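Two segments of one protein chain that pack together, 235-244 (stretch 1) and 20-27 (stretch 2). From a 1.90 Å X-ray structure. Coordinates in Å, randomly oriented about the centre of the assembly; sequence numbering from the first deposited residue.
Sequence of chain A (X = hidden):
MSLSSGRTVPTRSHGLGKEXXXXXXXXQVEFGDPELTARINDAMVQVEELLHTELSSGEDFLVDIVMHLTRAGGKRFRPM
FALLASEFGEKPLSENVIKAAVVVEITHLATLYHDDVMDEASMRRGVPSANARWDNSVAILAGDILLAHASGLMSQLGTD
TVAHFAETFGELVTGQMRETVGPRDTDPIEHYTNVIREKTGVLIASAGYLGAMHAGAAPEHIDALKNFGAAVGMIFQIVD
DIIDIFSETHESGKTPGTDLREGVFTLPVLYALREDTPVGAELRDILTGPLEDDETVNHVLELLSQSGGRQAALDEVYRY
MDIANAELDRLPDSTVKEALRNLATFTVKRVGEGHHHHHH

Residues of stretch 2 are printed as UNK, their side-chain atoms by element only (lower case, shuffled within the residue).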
# COMPACT_ATOMS: atom_id res chain seq x y z
N ILE A 235 -21.28 0.12 -16.18
CA ILE A 235 -22.72 0.22 -16.05
C ILE A 235 -23.11 0.66 -14.64
O ILE A 235 -23.91 1.59 -14.48
CB ILE A 235 -23.40 -1.10 -16.42
CG1 ILE A 235 -23.21 -1.39 -17.92
CG2 ILE A 235 -24.89 -1.12 -16.01
CD1 ILE A 235 -23.63 -2.86 -18.29
N PHE A 236 -22.54 0.03 -13.62
CA PHE A 236 -22.90 0.39 -12.23
C PHE A 236 -22.71 1.88 -11.96
O PHE A 236 -23.57 2.53 -11.38
CB PHE A 236 -22.05 -0.38 -11.20
CG PHE A 236 -22.42 -1.84 -11.06
CD1 PHE A 236 -23.61 -2.32 -11.55
CD2 PHE A 236 -21.58 -2.73 -10.41
CE1 PHE A 236 -23.96 -3.67 -11.42
CE2 PHE A 236 -21.92 -4.07 -10.28
CZ PHE A 236 -23.12 -4.53 -10.79
N GLN A 237 -21.55 2.41 -12.34
CA GLN A 237 -21.21 3.79 -12.00
C GLN A 237 -22.03 4.80 -12.84
O GLN A 237 -22.47 5.81 -12.32
CB GLN A 237 -19.71 4.04 -12.22
CG GLN A 237 -19.29 5.42 -11.70
CD GLN A 237 -19.54 5.54 -10.20
OE1 GLN A 237 -18.90 4.85 -9.42
NE2 GLN A 237 -20.51 6.37 -9.79
N ILE A 238 -22.20 4.55 -14.14
CA ILE A 238 -22.97 5.48 -14.93
C ILE A 238 -24.44 5.48 -14.47
O ILE A 238 -25.07 6.54 -14.36
CB ILE A 238 -22.88 5.18 -16.45
CG1 ILE A 238 -21.42 5.29 -16.91
CG2 ILE A 238 -23.76 6.24 -17.22
CD1 ILE A 238 -21.16 4.77 -18.28
N VAL A 239 -24.98 4.29 -14.19
CA VAL A 239 -26.36 4.21 -13.75
C VAL A 239 -26.52 4.98 -12.42
O VAL A 239 -27.47 5.74 -12.25
CB VAL A 239 -26.86 2.72 -13.62
CG1 VAL A 239 -28.15 2.66 -12.79
CG2 VAL A 239 -27.12 2.10 -15.03
N ASP A 240 -25.58 4.79 -11.49
CA ASP A 240 -25.59 5.54 -10.22
C ASP A 240 -25.57 7.06 -10.47
O ASP A 240 -26.26 7.85 -9.79
CB ASP A 240 -24.34 5.19 -9.37
CG ASP A 240 -24.48 3.89 -8.60
OD1 ASP A 240 -25.58 3.30 -8.58
OD2 ASP A 240 -23.48 3.46 -7.98
N ASP A 241 -24.74 7.47 -11.42
CA ASP A 241 -24.59 8.89 -11.73
C ASP A 241 -25.86 9.48 -12.33
O ASP A 241 -26.24 10.60 -11.99
CB ASP A 241 -23.38 9.15 -12.65
CG ASP A 241 -22.04 8.89 -11.95
OD1 ASP A 241 -22.02 8.82 -10.71
OD2 ASP A 241 -21.01 8.74 -12.63
N ILE A 242 -26.53 8.72 -13.19
CA ILE A 242 -27.82 9.13 -13.72
C ILE A 242 -28.86 9.28 -12.59
O ILE A 242 -29.59 10.28 -12.50
CB ILE A 242 -28.33 8.12 -14.77
CG1 ILE A 242 -27.45 8.17 -16.04
CG2 ILE A 242 -29.83 8.39 -15.09
CD1 ILE A 242 -27.74 6.93 -17.00
N ILE A 243 -28.93 8.27 -11.73
CA ILE A 243 -29.88 8.28 -10.62
C ILE A 243 -29.64 9.51 -9.72
O ILE A 243 -30.59 10.18 -9.32
CB ILE A 243 -29.79 6.96 -9.79
CG1 ILE A 243 -30.41 5.80 -10.59
CG2 ILE A 243 -30.53 7.12 -8.44
CD1 ILE A 243 -30.13 4.40 -9.99
N ASP A 244 -28.38 9.84 -9.47
CA ASP A 244 -28.04 10.96 -8.60
C ASP A 244 -28.64 12.28 -9.10
O ASP A 244 -29.00 13.17 -8.31
CB ASP A 244 -26.53 11.12 -8.48
CG ASP A 244 -26.13 12.21 -7.48
OD1 ASP A 244 -26.41 12.04 -6.28
OD2 ASP A 244 -25.53 13.23 -7.88
N UNK A 20 -22.54 2.82 -5.32
CA UNK A 20 -23.83 3.14 -4.64
C UNK A 20 -24.90 2.09 -4.83
O UNK A 20 -24.65 0.89 -4.70
N UNK A 21 -26.12 2.53 -5.15
CA UNK A 21 -27.28 1.64 -5.19
C UNK A 21 -27.07 0.49 -6.19
O UNK A 21 -27.52 -0.63 -5.96
c UNK A 21 -28.87 2.45 -7.02
c UNK A 21 -28.60 2.39 -5.51
c UNK A 21 -28.58 3.80 -4.89
N UNK A 22 -26.38 0.77 -7.28
CA UNK A 22 -26.13 -0.23 -8.33
C UNK A 22 -25.39 -1.46 -7.80
O UNK A 22 -25.88 -2.60 -7.93
c UNK A 22 -25.37 0.40 -9.50
o UNK A 22 -26.20 1.35 -10.14
N UNK A 23 -24.21 -1.24 -7.23
CA UNK A 23 -23.40 -2.34 -6.69
C UNK A 23 -24.09 -3.05 -5.50
O UNK A 23 -23.93 -4.25 -5.31
o UNK A 23 -21.33 -1.16 -7.33
c UNK A 23 -21.12 -3.00 -5.80
c UNK A 23 -21.98 -1.84 -6.24
N UNK A 24 -24.87 -2.30 -4.72
CA UNK A 24 -25.66 -2.83 -3.59
C UNK A 24 -26.85 -3.68 -4.04
O UNK A 24 -27.02 -4.82 -3.60
c UNK A 24 -26.20 -1.69 -2.67
c UNK A 24 -27.20 -2.23 -1.63
o UNK A 24 -25.10 -1.05 -2.00
N UNK A 25 -27.68 -3.12 -4.91
CA UNK A 25 -28.82 -3.85 -5.48
C UNK A 25 -28.45 -5.10 -6.26
O UNK A 25 -29.21 -6.08 -6.28
N UNK A 26 -27.27 -5.08 -6.88
CA UNK A 26 -26.76 -6.21 -7.67
C UNK A 26 -26.60 -7.51 -6.85
O UNK A 26 -26.92 -8.60 -7.33
c UNK A 26 -25.45 -5.84 -8.34
N UNK A 27 -26.09 -7.38 -5.63
CA UNK A 27 -25.93 -8.51 -4.72
C UNK A 27 -27.26 -9.17 -4.35
O UNK A 27 -27.30 -10.35 -3.99
o UNK A 27 -24.12 -7.21 -3.74
c UNK A 27 -25.22 -8.05 -3.44
O HOH W 1 -22.10 1.49 -7.58

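Position 20 has no side-chain atoms. Its backbone N lies 2.9 Å from Asp 240 OD2 and donates a hydrogen bond to it. An ideal CB here would sit 3.1 Å from the same OD2, a tight fit. The residue is Gly 20.

Position 21 carries three carbons, one of them bearing the other two. One branch carbon lies near the end of Ile 243. The residue is Val 21, and its CG2 is 3.8 Å from Ile 243 CD1.

Position 22 has one carbon followed by one oxygen. The CA-to-CB bond points toward stretch 1, and CB is 3.8 Å from Phe 236 CB. The oxygen reaches the Asp 240 carboxylate. The residue is Ser 22. Its OG donates a hydrogen bond of 2.6 Å to Asp 240 OD1, and its backbone N donates another of 3.0 Å to that OD1.

Position 23 has a carbon bearing one oxygen and one carbon. The oxygen comes near the Phe 236 ring and also meets water 1. A beta carbon branched in this way marks Thr 23. Its OG1 is 3.5 Å from Phe 236 CD2 and 2.8 Å from the oxygen of water 1.

Position 24 shows the same branched set, one oxygen and one carbon on a carbon. It touches nothing on stretch 1. The residue is Thr 24. Its OG1 makes a weak hydrogen bond to Gly 20 O, at 3.4 Å.

Position 25 has no side-chain atoms and no contact with stretch 1. The residue is Gly 25.

Position 26 has a single side-chain carbon, CB, which points toward stretch 1 and packs 3.6 Å from Phe 236 CZ. The residue is Ala 26.

Position 27 has one carbon and then one oxygen, out of reach of stretch 1. The residue is Ser 27, which is poorly ordered. Its OG bonds weakly to Thr 23 O at 3.4 Å.

Asp 240 anchors the contact. Its two oxygens take three direct hydrogen bonds from the start of stretch 2. The oxygen of water 1 lies 2.4 Å from Asp 240 OD2, to which it donates, and 2.7 Å from Gly 20 N, from which it accepts. Phe 236 supplies the main apolar surface. Thr 23 CA and Ser 22 O lie over one face of its ring. The helix axes approach to 8.7 Å at 119°, and small residues at 22 and 26 face the ring-bearing helix.

Stretch 2, residues 20-27: GVSTTGAS
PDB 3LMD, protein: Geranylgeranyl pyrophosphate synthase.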